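Side-chain contacts in extracellular ligand-binding receptor (Verminephrobacter eiseniae, PDB 4M88), which probably binds an amino acid or related small solute outside the cell membrane and delivers it to an ABC transporter: residues 209-214 against 230-235; 236-241 against 248-253; 176-181 against 188-193. All coordinates share one frame; numbering follows the deposited sequence.

Contact 1. Residues 209-214 against 230-235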
ATOM      1  N   PRO A 209       4.948  -2.865 -10.688  1.00 19.90           N
ATOM      2  CA  PRO A 209       5.590  -2.803 -12.011  1.00 16.57           C
ATOM      3  C   PRO A 209       4.575  -2.819 -13.167  1.00 16.48           C
ATOM      4  O   PRO A 209       4.860  -2.271 -14.234  1.00 18.05           O
ATOM      5  CB  PRO A 209       6.473  -4.057 -12.043  1.00 19.43           C
ATOM      6  CG  PRO A 209       5.833  -5.008 -11.070  1.00 25.34           C
ATOM      7  CD  PRO A 209       5.214  -4.143  -9.997  1.00 22.04           C
ATOM      8  N   PHE A 210       3.413  -3.430 -12.945  1.00 15.33           N
ATOM      9  CA  PHE A 210       2.349  -3.442 -13.944  1.00 15.16           C
ATOM     10  C   PHE A 210       1.755  -2.048 -14.125  1.00 14.44           C
ATOM     11  O   PHE A 210       1.392  -1.659 -15.227  1.00 14.21           O
ATOM     12  CB  PHE A 210       1.251  -4.432 -13.542  1.00 19.31           C
ATOM     13  CG  PHE A 210       0.113  -4.508 -14.526  1.00 15.24           C
ATOM     14  CD1 PHE A 210       0.146  -5.424 -15.571  1.00 16.69           C
ATOM     15  CD2 PHE A 210      -1.003  -3.685 -14.388  1.00 13.30           C
ATOM     16  CE1 PHE A 210      -0.907  -5.501 -16.477  1.00 13.11           C
ATOM     17  CE2 PHE A 210      -2.060  -3.750 -15.295  1.00 16.91           C
ATOM     18  CZ  PHE A 210      -2.015  -4.661 -16.339  1.00 18.03           C
ATOM     19  N   ILE A 211       1.639  -1.295 -13.041  1.00 13.41           N
ATOM     20  CA  ILE A 211       1.109   0.060 -13.152  1.00  9.81           C
ATOM     21  C   ILE A 211       2.039   0.920 -14.008  1.00 13.14           C
ATOM     22  O   ILE A 211       1.595   1.608 -14.931  1.00 16.05           O
ATOM     23  CB  ILE A 211       0.930   0.691 -11.774  1.00 14.43           C
ATOM     24  CG1 ILE A 211      -0.146  -0.072 -10.998  1.00 19.10           C
ATOM     25  CG2 ILE A 211       0.538   2.151 -11.906  1.00 18.23           C
ATOM     26  CD1 ILE A 211      -0.119   0.215  -9.512  1.00 22.26           C
ATOM     27  N   VAL A 212       3.331   0.865 -13.713  1.00 13.22           N
ATOM     28  CA  VAL A 212       4.299   1.648 -14.475  1.00 14.32           C
ATOM     29  C   VAL A 212       4.322   1.228 -15.949  1.00 16.10           C
ATOM     30  O   VAL A 212       4.260   2.068 -16.857  1.00 13.32           O
ATOM     31  CB  VAL A 212       5.701   1.544 -13.863  1.00 20.40           C
ATOM     32  CG1 VAL A 212       6.686   2.339 -14.693  1.00 24.55           C
ATOM     33  CG2 VAL A 212       5.690   2.071 -12.426  1.00 19.80           C
ATOM     34  N   ALA A 213       4.401  -0.071 -16.186  1.00 14.58           N
ATOM     35  CA  ALA A 213       4.417  -0.588 -17.550  1.00 15.42           C
ATOM     36  C   ALA A 213       3.120  -0.262 -18.278  1.00 13.13           C
ATOM     37  O   ALA A 213       3.143   0.022 -19.477  1.00 13.19           O
ATOM     38  CB  ALA A 213       4.655  -2.078 -17.554  1.00 14.92           C
ATOM     39  N   GLY A 214       1.993  -0.299 -17.554  1.00 10.14           N
ATOM     40  CA  GLY A 214       0.697  -0.030 -18.152  1.00 10.65           C
ATOM     41  C   GLY A 214       0.555   1.424 -18.552  1.00 13.35           C
ATOM     42  O   GLY A 214       0.026   1.739 -19.619  1.00 10.03           O
ATOM     43  N   LEU A 230      -3.936   3.487  -8.115  1.00 13.63           N
ATOM     44  CA  LEU A 230      -4.090   3.388  -6.671  1.00 14.94           C
ATOM     45  C   LEU A 230      -2.748   3.588  -5.975  1.00 15.81           C
ATOM     46  O   LEU A 230      -1.744   3.891  -6.626  1.00 19.35           O
ATOM     47  CB  LEU A 230      -4.690   2.030  -6.299  1.00 21.82           C
ATOM     48  CG  LEU A 230      -6.004   1.684  -7.002  1.00 21.18           C
ATOM     49  CD1 LEU A 230      -6.542   0.336  -6.511  1.00 22.46           C
ATOM     50  CD2 LEU A 230      -7.023   2.775  -6.767  1.00 24.79           C
ATOM     51  N   SER A 231      -2.738   3.407  -4.656  1.00 16.36           N
ATOM     52  CA  SER A 231      -1.572   3.720  -3.828  1.00 18.37           C
ATOM     53  C   SER A 231      -0.394   2.758  -3.993  1.00 17.90           C
ATOM     54  O   SER A 231       0.070   2.191  -3.002  1.00 22.36           O
ATOM     55  CB  SER A 231      -1.973   3.736  -2.355  1.00 25.83           C
ATOM     56  OG  SER A 231      -2.789   4.846  -2.059  1.00 33.39           O
ATOM     57  N   TYR A 232       0.115   2.592  -5.214  1.00 15.42           N
ATOM     58  CA  TYR A 232       1.184   1.600  -5.433  1.00 19.61           C
ATOM     59  C   TYR A 232       2.403   2.058  -6.231  1.00 16.75           C
ATOM     60  O   TYR A 232       3.328   1.273  -6.464  1.00 21.68           O
ATOM     61  CB  TYR A 232       0.594   0.326  -6.036  1.00 26.08           C
ATOM     62  CG  TYR A 232      -0.453  -0.239  -5.119  1.00 27.63           C
ATOM     63  CD1 TYR A 232      -0.101  -0.717  -3.867  1.00 34.34           C
ATOM     64  CD2 TYR A 232      -1.797  -0.232  -5.471  1.00 26.22           C
ATOM     65  CE1 TYR A 232      -1.052  -1.205  -2.995  1.00 33.98           C
ATOM     66  CE2 TYR A 232      -2.760  -0.726  -4.604  1.00 20.84           C
ATOM     67  CZ  TYR A 232      -2.380  -1.204  -3.371  1.00 29.42           C
ATOM     68  OH  TYR A 232      -3.333  -1.692  -2.506  1.00 33.10           O
ATOM     69  N   VAL A 233       2.405   3.317  -6.646  1.00 16.36           N
ATOM     70  CA  VAL A 233       3.540   3.866  -7.384  1.00 19.13           C
ATOM     71  C   VAL A 233       3.826   5.278  -6.893  1.00 23.99           C
ATOM     72  O   VAL A 233       2.942   5.922  -6.320  1.00 22.69           O
ATOM     73  CB  VAL A 233       3.274   3.898  -8.905  1.00 17.04           C
ATOM     74  CG1 VAL A 233       3.193   2.499  -9.461  1.00 25.58           C
ATOM     75  CG2 VAL A 233       2.005   4.670  -9.212  1.00 16.50           C
ATOM     76  N   SER A 234       5.056   5.749  -7.096  1.00 18.43           N
ATOM     77  CA  SER A 234       5.405   7.136  -6.795  1.00 16.40           C
ATOM     78  C   SER A 234       5.387   7.912  -8.103  1.00 17.86           C
ATOM     79  O   SER A 234       5.540   7.328  -9.175  1.00 16.20           O
ATOM     80  CB  SER A 234       6.787   7.242  -6.137  1.00 28.59           C
ATOM     81  OG  SER A 234       7.826   6.942  -7.061  1.00 28.14           O
ATOM     82  N   ALA A 235       5.174   9.222  -8.028  1.00 13.22           N
ATOM     83  CA  ALA A 235       5.242  10.048  -9.234  1.00 15.00           C
ATOM     84  C   ALA A 235       6.626   9.945  -9.856  1.00 17.45           C
ATOM     85  O   ALA A 235       6.781   9.983 -11.082  1.00 16.78           O
ATOM     86  CB  ALA A 235       4.909  11.491  -8.913  1.00 17.38           C
TER
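Ile211, in the first turn of helix 208-220, faces Val233 in the loop that runs from strand 227-229 to helix 235-247, with their CA atoms 7.3 Å apart and no hydrogen bond joining the two segments. The contact is wholly apolar and largely buried. Ile211 carries most of it with two branches that part company: its CG2 sits 3.6 Å from CG1 of Val233, while CD1 at the end of the longer branch comes within 3.6 Å of CB of Tyr232. An extended outer torsion (chi2 164°) carries CD1 on toward Tyr232, at the edge of its ring and near the ring plane, while it stays in touch with Val233 CG1. Val212, one residue on, adds a lighter touch, its CG2 lying 3.9 Å from the same Val233 CG1. That methyl points away from its own carbonyl carbon (chi1 -67°) and lies against both helix residues. Branched aliphatic chains suit this place because they fill the interface close to the backbones. Tyr232 instead uses its length: it leans on Ile211 at the root, while its OH hydrogen-bonds Asp125 OD1 and Gly106 N. A glycerol, probably from crystallisation, lies beside its side chain. Apolar packing under a loop at the C-terminal end of a parallel strand fits the two-lobed periplasmic-binding-protein fold, in which such loops commonly border the ligand cleft.

Contact 2. Residues 236-241 against 248-253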
ATOM      1  N   ALA A 236       7.640   9.816  -9.010  1.00 15.40           N
ATOM      2  CA  ALA A 236       9.010   9.724  -9.497  1.00 15.23           C
ATOM      3  C   ALA A 236       9.199   8.520 -10.425  1.00 16.06           C
ATOM      4  O   ALA A 236       9.910   8.617 -11.423  1.00 15.26           O
ATOM      5  CB  ALA A 236       9.984   9.646  -8.323  1.00 17.63           C
ATOM      6  N   GLN A 237       8.598   7.383 -10.069  1.00 16.19           N
ATOM      7  CA  GLN A 237       8.742   6.157 -10.862  1.00 17.39           C
ATOM      8  C   GLN A 237       8.091   6.342 -12.222  1.00 17.35           C
ATOM      9  O   GLN A 237       8.578   5.828 -13.240  1.00 18.66           O
ATOM     10  CB  GLN A 237       8.112   4.950 -10.151  1.00 20.72           C
ATOM     11  CG  GLN A 237       8.854   4.490  -8.897  1.00 21.84           C
ATOM     12  CD  GLN A 237       8.117   3.390  -8.133  1.00 28.27           C
ATOM     13  OE1 GLN A 237       6.882   3.405  -8.016  1.00 23.09           O
ATOM     14  NE2 GLN A 237       8.876   2.427  -7.607  1.00 26.32           N
ATOM     15  N   ILE A 238       6.980   7.073 -12.235  1.00 13.13           N
ATOM     16  CA  ILE A 238       6.262   7.328 -13.484  1.00 13.25           C
ATOM     17  C   ILE A 238       7.064   8.274 -14.386  1.00 16.87           C
ATOM     18  O   ILE A 238       7.225   8.009 -15.573  1.00 17.00           O
ATOM     19  CB  ILE A 238       4.847   7.869 -13.218  1.00 12.59           C
ATOM     20  CG1 ILE A 238       4.068   6.880 -12.346  1.00 13.92           C
ATOM     21  CG2 ILE A 238       4.119   8.140 -14.541  1.00 14.47           C
ATOM     22  CD1 ILE A 238       2.732   7.433 -11.843  1.00 17.34           C
ATOM     23  N   VAL A 239       7.615   9.348 -13.815  1.00 14.05           N
ATOM     24  CA  VAL A 239       8.417  10.297 -14.588  1.00 14.92           C
ATOM     25  C   VAL A 239       9.710   9.672 -15.133  1.00 17.58           C
ATOM     26  O   VAL A 239      10.149   9.990 -16.241  1.00 16.80           O
ATOM     27  CB  VAL A 239       8.734  11.564 -13.765  1.00 17.46           C
ATOM     28  CG1 VAL A 239       9.641  12.511 -14.554  1.00 18.19           C
ATOM     29  CG2 VAL A 239       7.445  12.259 -13.371  1.00 19.04           C
ATOM     30  N   LYS A 240      10.303   8.771 -14.357  1.00 15.96           N
ATOM     31  CA  LYS A 240      11.502   8.053 -14.783  1.00 21.08           C
ATOM     32  C   LYS A 240      11.274   7.383 -16.139  1.00 22.14           C
ATOM     33  O   LYS A 240      12.150   7.396 -17.010  1.00 23.13           O
ATOM     34  CB  LYS A 240      11.880   6.996 -13.728  1.00 26.06           C
ATOM     35  CG  LYS A 240      13.275   6.422 -13.905  1.00 37.68           C
ATOM     36  CD  LYS A 240      14.311   7.500 -13.635  1.00 47.92           C
ATOM     37  CE  LYS A 240      15.642   7.208 -14.311  1.00 53.28           C
ATOM     38  NZ  LYS A 240      16.523   8.412 -14.306  1.00 54.57           N
ATOM     39  N   VAL A 241      10.078   6.827 -16.323  1.00 17.54           N
ATOM     40  CA  VAL A 241       9.781   6.048 -17.522  1.00 19.56           C
ATOM     41  C   VAL A 241       9.204   6.882 -18.674  1.00 23.91           C
ATOM     42  O   VAL A 241       9.733   6.840 -19.786  1.00 25.11           O
ATOM     43  CB  VAL A 241       8.865   4.842 -17.201  1.00 19.39           C
ATOM     44  CG1 VAL A 241       8.616   4.018 -18.458  1.00 21.10           C
ATOM     45  CG2 VAL A 241       9.502   3.975 -16.125  1.00 20.99           C
ATOM     46  N   ARG A 248       2.196  13.821 -16.532  1.00 14.22           N
ATOM     47  CA  ARG A 248       1.225  14.858 -16.189  1.00 14.43           C
ATOM     48  C   ARG A 248      -0.183  14.344 -16.445  1.00 19.92           C
ATOM     49  O   ARG A 248      -0.440  13.661 -17.439  1.00 14.25           O
ATOM     50  CB  ARG A 248       1.485  16.165 -16.951  1.00 17.06           C
ATOM     51  CG  ARG A 248       1.379  16.035 -18.443  1.00 17.12           C
ATOM     52  CD  ARG A 248       2.100  17.155 -19.162  1.00 23.44           C
ATOM     53  NE  ARG A 248       1.931  17.031 -20.605  1.00 26.74           N
ATOM     54  CZ  ARG A 248       2.562  17.779 -21.506  1.00 32.11           C
ATOM     55  NH1 ARG A 248       3.422  18.713 -21.118  1.00 28.31           N
ATOM     56  NH2 ARG A 248       2.331  17.586 -22.797  1.00 28.40           N
ATOM     57  N   GLY A 249      -1.093  14.629 -15.524  1.00 16.85           N
ATOM     58  CA  GLY A 249      -2.462  14.186 -15.703  1.00 16.75           C
ATOM     59  C   GLY A 249      -2.754  12.834 -15.082  1.00 19.53           C
ATOM     60  O   GLY A 249      -3.909  12.402 -15.059  1.00 25.22           O
ATOM     61  N   VAL A 250      -1.722  12.148 -14.591  1.00 12.97           N
ATOM     62  CA  VAL A 250      -1.949  10.911 -13.854  1.00 12.49           C
ATOM     63  C   VAL A 250      -2.393  11.242 -12.435  1.00 21.93           C
ATOM     64  O   VAL A 250      -1.711  11.985 -11.724  1.00 15.92           O
ATOM     65  CB  VAL A 250      -0.683  10.044 -13.782  1.00 13.33           C
ATOM     66  CG1 VAL A 250      -0.899   8.855 -12.834  1.00 11.81           C
ATOM     67  CG2 VAL A 250      -0.284   9.577 -15.174  1.00 18.01           C
ATOM     68  N   GLY A 251      -3.534  10.700 -12.024  1.00 12.94           N
ATOM     69  CA  GLY A 251      -3.973  10.837 -10.648  1.00 14.32           C
ATOM     70  C   GLY A 251      -3.574   9.624  -9.832  1.00 17.61           C
ATOM     71  O   GLY A 251      -3.763   8.488 -10.272  1.00 14.01           O
ATOM     72  N   ILE A 252      -3.010   9.857  -8.650  1.00 12.42           N
ATOM     73  CA  ILE A 252      -2.593   8.778  -7.766  1.00 13.15           C
ATOM     74  C   ILE A 252      -3.406   8.884  -6.483  1.00 16.10           C
ATOM     75  O   ILE A 252      -3.370   9.912  -5.808  1.00 17.87           O
ATOM     76  CB  ILE A 252      -1.099   8.882  -7.399  1.00 17.06           C
ATOM     77  CG1 ILE A 252      -0.228   8.937  -8.651  1.00 22.81           C
ATOM     78  CG2 ILE A 252      -0.679   7.711  -6.506  1.00 17.79           C
ATOM     79  CD1 ILE A 252       1.230   9.272  -8.351  1.00 24.90           C
ATOM     80  N   VAL A 253      -4.153   7.838  -6.153  1.00 11.63           N
ATOM     81  CA  VAL A 253      -4.909   7.847  -4.900  1.00 11.95           C
ATOM     82  C   VAL A 253      -3.935   7.520  -3.788  1.00 17.30           C
ATOM     83  O   VAL A 253      -3.268   6.479  -3.827  1.00 25.34           O
ATOM     84  CB  VAL A 253      -6.010   6.800  -4.893  1.00 17.44           C
ATOM     85  CG1 VAL A 253      -6.872   6.971  -3.663  1.00 20.53           C
ATOM     86  CG2 VAL A 253      -6.849   6.966  -6.103  1.00 20.05           C
TER
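Ile238 meets Val250 and Ile252 through apolar contacts alone. Its CD1 reaches across from helix 235-247 to meet CG1 of Val250 tip to tip at 4.0 Å, and the same methyl lies 4.2 Å from CD1 of Ile252. CG1 of Ile238 is turned away from its carbonyl carbon (chi1 -57°) and the chain then runs out extended, which suits isoleucine to spanning the gap between helix and sheet; the CA atoms of Ile238 and Val250 are 9.0 Å apart. Val250 and Ile252, two residues apart on one strand, both turn toward the helix. This is the second half of a beta-alpha-beta unit, strand 227-229, helix 235-247 and strand 250-254, and Ile215 of the neighbouring helix 208-220 also packs on Ile238. Main-chain bonds fix the strand: Gly251 pairs with Leu227 and Val229, Ile252 with Gly347. Ahead of it, Gly249 has a positive phi of 92°, where a CB would press on the preceding carbonyl O. Polar bonds gather at the same N-terminal turn as Ile238: Gln237 OE1 accepts from N of the N-cap residue Ser234 in a capping box, and Gln237 NE2 bonds Asp20 OD1.

Contact 3. Residues 176-181 against 188-193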
ATOM      1  N   ASN A 176     -15.644  -0.057 -19.306  1.00 13.47           N
ATOM      2  CA  ASN A 176     -15.044  -1.178 -20.020  1.00 16.18           C
ATOM      3  C   ASN A 176     -13.808  -1.645 -19.280  1.00 17.82           C
ATOM      4  O   ASN A 176     -13.020  -0.826 -18.827  1.00 22.53           O
ATOM      5  CB  ASN A 176     -14.662  -0.784 -21.446  1.00 16.49           C
ATOM      6  CG  ASN A 176     -15.869  -0.530 -22.316  1.00 20.93           C
ATOM      7  OD1 ASN A 176     -16.902  -1.181 -22.167  1.00 26.22           O
ATOM      8  ND2 ASN A 176     -15.750   0.420 -23.230  1.00 20.74           N
ATOM      9  N   GLY A 177     -13.636  -2.953 -19.144  1.00 12.74           N
ATOM     10  CA  GLY A 177     -12.477  -3.454 -18.417  1.00 15.60           C
ATOM     11  C   GLY A 177     -11.656  -4.357 -19.303  1.00 16.73           C
ATOM     12  O   GLY A 177     -12.185  -5.305 -19.893  1.00 14.99           O
ATOM     13  N   VAL A 178     -10.369  -4.061 -19.398  1.00 13.97           N
ATOM     14  CA  VAL A 178      -9.474  -4.799 -20.283  1.00 12.85           C
ATOM     15  C   VAL A 178      -8.414  -5.515 -19.464  1.00 19.15           C
ATOM     16  O   VAL A 178      -7.637  -4.884 -18.757  1.00 14.91           O
ATOM     17  CB  VAL A 178      -8.808  -3.863 -21.290  1.00 13.77           C
ATOM     18  CG1 VAL A 178      -7.834  -4.627 -22.157  1.00 20.43           C
ATOM     19  CG2 VAL A 178      -9.873  -3.195 -22.162  1.00 16.17           C
ATOM     20  N   LYS A 179      -8.400  -6.840 -19.544  1.00 13.83           N
ATOM     21  CA  LYS A 179      -7.459  -7.639 -18.772  1.00 17.51           C
ATOM     22  C   LYS A 179      -6.171  -7.787 -19.573  1.00 21.55           C
ATOM     23  O   LYS A 179      -6.202  -7.822 -20.806  1.00 24.50           O
ATOM     24  CB  LYS A 179      -8.068  -9.017 -18.495  1.00 20.54           C
ATOM     25  CG  LYS A 179      -7.348  -9.828 -17.436  1.00 27.73           C
ATOM     26  CD  LYS A 179      -8.135 -11.079 -17.055  1.00 29.53           C
ATOM     27  CE  LYS A 179      -8.384 -11.974 -18.257  1.00 31.95           C
ATOM     28  NZ  LYS A 179      -8.941 -13.309 -17.855  1.00 37.50           N
ATOM     29  N   SER A 180      -5.040  -7.891 -18.885  1.00 13.24           N
ATOM     30  CA  SER A 180      -3.760  -8.066 -19.577  1.00 19.44           C
ATOM     31  C   SER A 180      -2.784  -8.905 -18.765  1.00 22.48           C
ATOM     32  O   SER A 180      -2.779  -8.851 -17.532  1.00 17.09           O
ATOM     33  CB  SER A 180      -3.115  -6.709 -19.878  1.00 17.53           C
ATOM     34  OG  SER A 180      -1.909  -6.887 -20.609  1.00 19.90           O
ATOM     35  N   GLY A 181      -1.958  -9.675 -19.467  1.00 20.79           N
ATOM     36  CA  GLY A 181      -0.815 -10.312 -18.847  1.00 19.20           C
ATOM     37  C   GLY A 181       0.219  -9.244 -18.557  1.00 19.33           C
ATOM     38  O   GLY A 181       0.128  -8.134 -19.065  1.00 19.03           O
ATOM     39  N   ALA A 188       0.956  -3.973 -24.732  1.00 17.46           N
ATOM     40  CA  ALA A 188       0.836  -3.160 -25.943  1.00 14.78           C
ATOM     41  C   ALA A 188      -0.497  -3.453 -26.623  1.00 16.65           C
ATOM     42  O   ALA A 188      -1.175  -2.549 -27.134  1.00 17.76           O
ATOM     43  CB  ALA A 188       1.988  -3.432 -26.883  1.00 14.49           C
ATOM     44  N   ALA A 189      -0.871  -4.727 -26.632  1.00 15.95           N
ATOM     45  CA  ALA A 189      -2.131  -5.136 -27.235  1.00 20.19           C
ATOM     46  C   ALA A 189      -3.311  -4.608 -26.418  1.00 19.18           C
ATOM     47  O   ALA A 189      -4.311  -4.145 -26.974  1.00 17.25           O
ATOM     48  CB  ALA A 189      -2.189  -6.655 -27.357  1.00 18.89           C
ATOM     49  N   ALA A 190      -3.196  -4.683 -25.094  1.00 12.67           N
ATOM     50  CA  ALA A 190      -4.249  -4.185 -24.224  1.00 13.89           C
ATOM     51  C   ALA A 190      -4.421  -2.684 -24.401  1.00 16.29           C
ATOM     52  O   ALA A 190      -5.546  -2.175 -24.370  1.00 12.50           O
ATOM     53  CB  ALA A 190      -3.948  -4.524 -22.754  1.00 17.90           C
ATOM     54  N   ALA A 191      -3.304  -1.976 -24.570  1.00 12.95           N
ATOM     55  CA  ALA A 191      -3.340  -0.526 -24.717  1.00 14.43           C
ATOM     56  C   ALA A 191      -3.990  -0.124 -26.033  1.00 16.48           C
ATOM     57  O   ALA A 191      -4.730   0.860 -26.088  1.00 18.51           O
ATOM     58  CB  ALA A 191      -1.933   0.065 -24.597  1.00 15.38           C
ATOM     59  N   ARG A 192      -3.708  -0.882 -27.089  1.00 16.20           N
ATOM     60  CA  ARG A 192      -4.351  -0.660 -28.387  1.00 22.10           C
ATOM     61  C   ARG A 192      -5.862  -0.841 -28.291  1.00 16.88           C
ATOM     62  O   ARG A 192      -6.618  -0.082 -28.905  1.00 19.09           O
ATOM     63  CB  ARG A 192      -3.779  -1.584 -29.466  1.00 26.61           C
ATOM     64  CG  ARG A 192      -2.622  -0.980 -30.248  1.00 39.92           C
ATOM     65  CD  ARG A 192      -2.299  -1.783 -31.512  1.00 48.59           C
ATOM     66  NE  ARG A 192      -3.424  -2.598 -31.973  1.00 57.44           N
ATOM     67  CZ  ARG A 192      -3.486  -3.189 -33.167  1.00 66.14           C
ATOM     68  NH1 ARG A 192      -2.495  -3.046 -34.039  1.00 68.81           N
ATOM     69  NH2 ARG A 192      -4.547  -3.919 -33.496  1.00 68.40           N
ATOM     70  N   GLN A 193      -6.305  -1.846 -27.535  1.00 15.01           N
ATOM     71  CA  GLN A 193      -7.741  -2.049 -27.320  1.00 15.85           C
ATOM     72  C   GLN A 193      -8.347  -0.860 -26.587  1.00 13.24           C
ATOM     73  O   GLN A 193      -9.396  -0.351 -26.978  1.00 18.70           O
ATOM     74  CB  GLN A 193      -8.006  -3.339 -26.534  1.00 17.99           C
ATOM     75  CG  GLN A 193      -9.446  -3.474 -25.996  1.00 22.78           C
ATOM     76  CD  GLN A 193     -10.444  -4.030 -27.016  1.00 31.72           C
ATOM     77  OE1 GLN A 193     -10.103  -4.265 -28.174  1.00 34.85           O
ATOM     78  NE2 GLN A 193     -11.685  -4.241 -26.579  1.00 28.26           N
TER
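A mainly apolar, partly buried strand-to-helix contact joins Val178 and Ser180, on strand 174-180 at one edge of the mixed sheet, to Ala190 and Gln193 of the helix that follows. Strand and helix segments run almost antiparallel (169°), their axes 8.4 Å apart at closest approach. Alanine suits this close spacing: the single methyl of Ala190 enters between the two strand residues, with CB 3.7 Å from Ser180 CB and 3.9 Å from Val178 CG1. Leu147 of the adjoining strand also touches it. The pair belongs to a beta-alpha-beta crossover, in which helix 184-195 carries the chain past strand 143-149 to strand 201-205, as in the alternating alpha/beta lobes of this family. Val178 divides its methyls between two partners. CG1, anti to the backbone N (chi1 177°), is the one beside Ala190, whereas CG2 lies 3.9 Å from CG of Gln193. The glutamine chain bends at chi2 (84°), and it is the CG methylene of this exposed residue that lies against the valine. Ser180 is small enough to sit close under the helix, and its buried hydroxyl is satisfied locally: OG donates to Gly181 O at 2.8 Å, in the carbonyl plane and on a lone pair.

Overall arrangement
All three lie in one lobe; contacts 2 and 3 pack helices on its mixed sheet, and contact 1 packs a helix against a loop leaving that sheet. Contacts 1 and 2 have centres about 8 Å apart and merge into one apolar layer: Val233 CG2 lies 3.9 Å from Ile238 CD1, and Val212 CG1 is 3.6 Å from Val241 CG2. Contact 3, at the sheet's edge, has its centre about 16 Å from that of contact 1, which it meets where Phe210 CE1 approaches Gly181 O at 3.8 Å. Between contacts 2 and 3 the nearest atoms are about 13 Å apart. Glycerol is bonded to Ala235 N and Ala236 N, and glycerol lies near Tyr232; such molecules may mark a pocket.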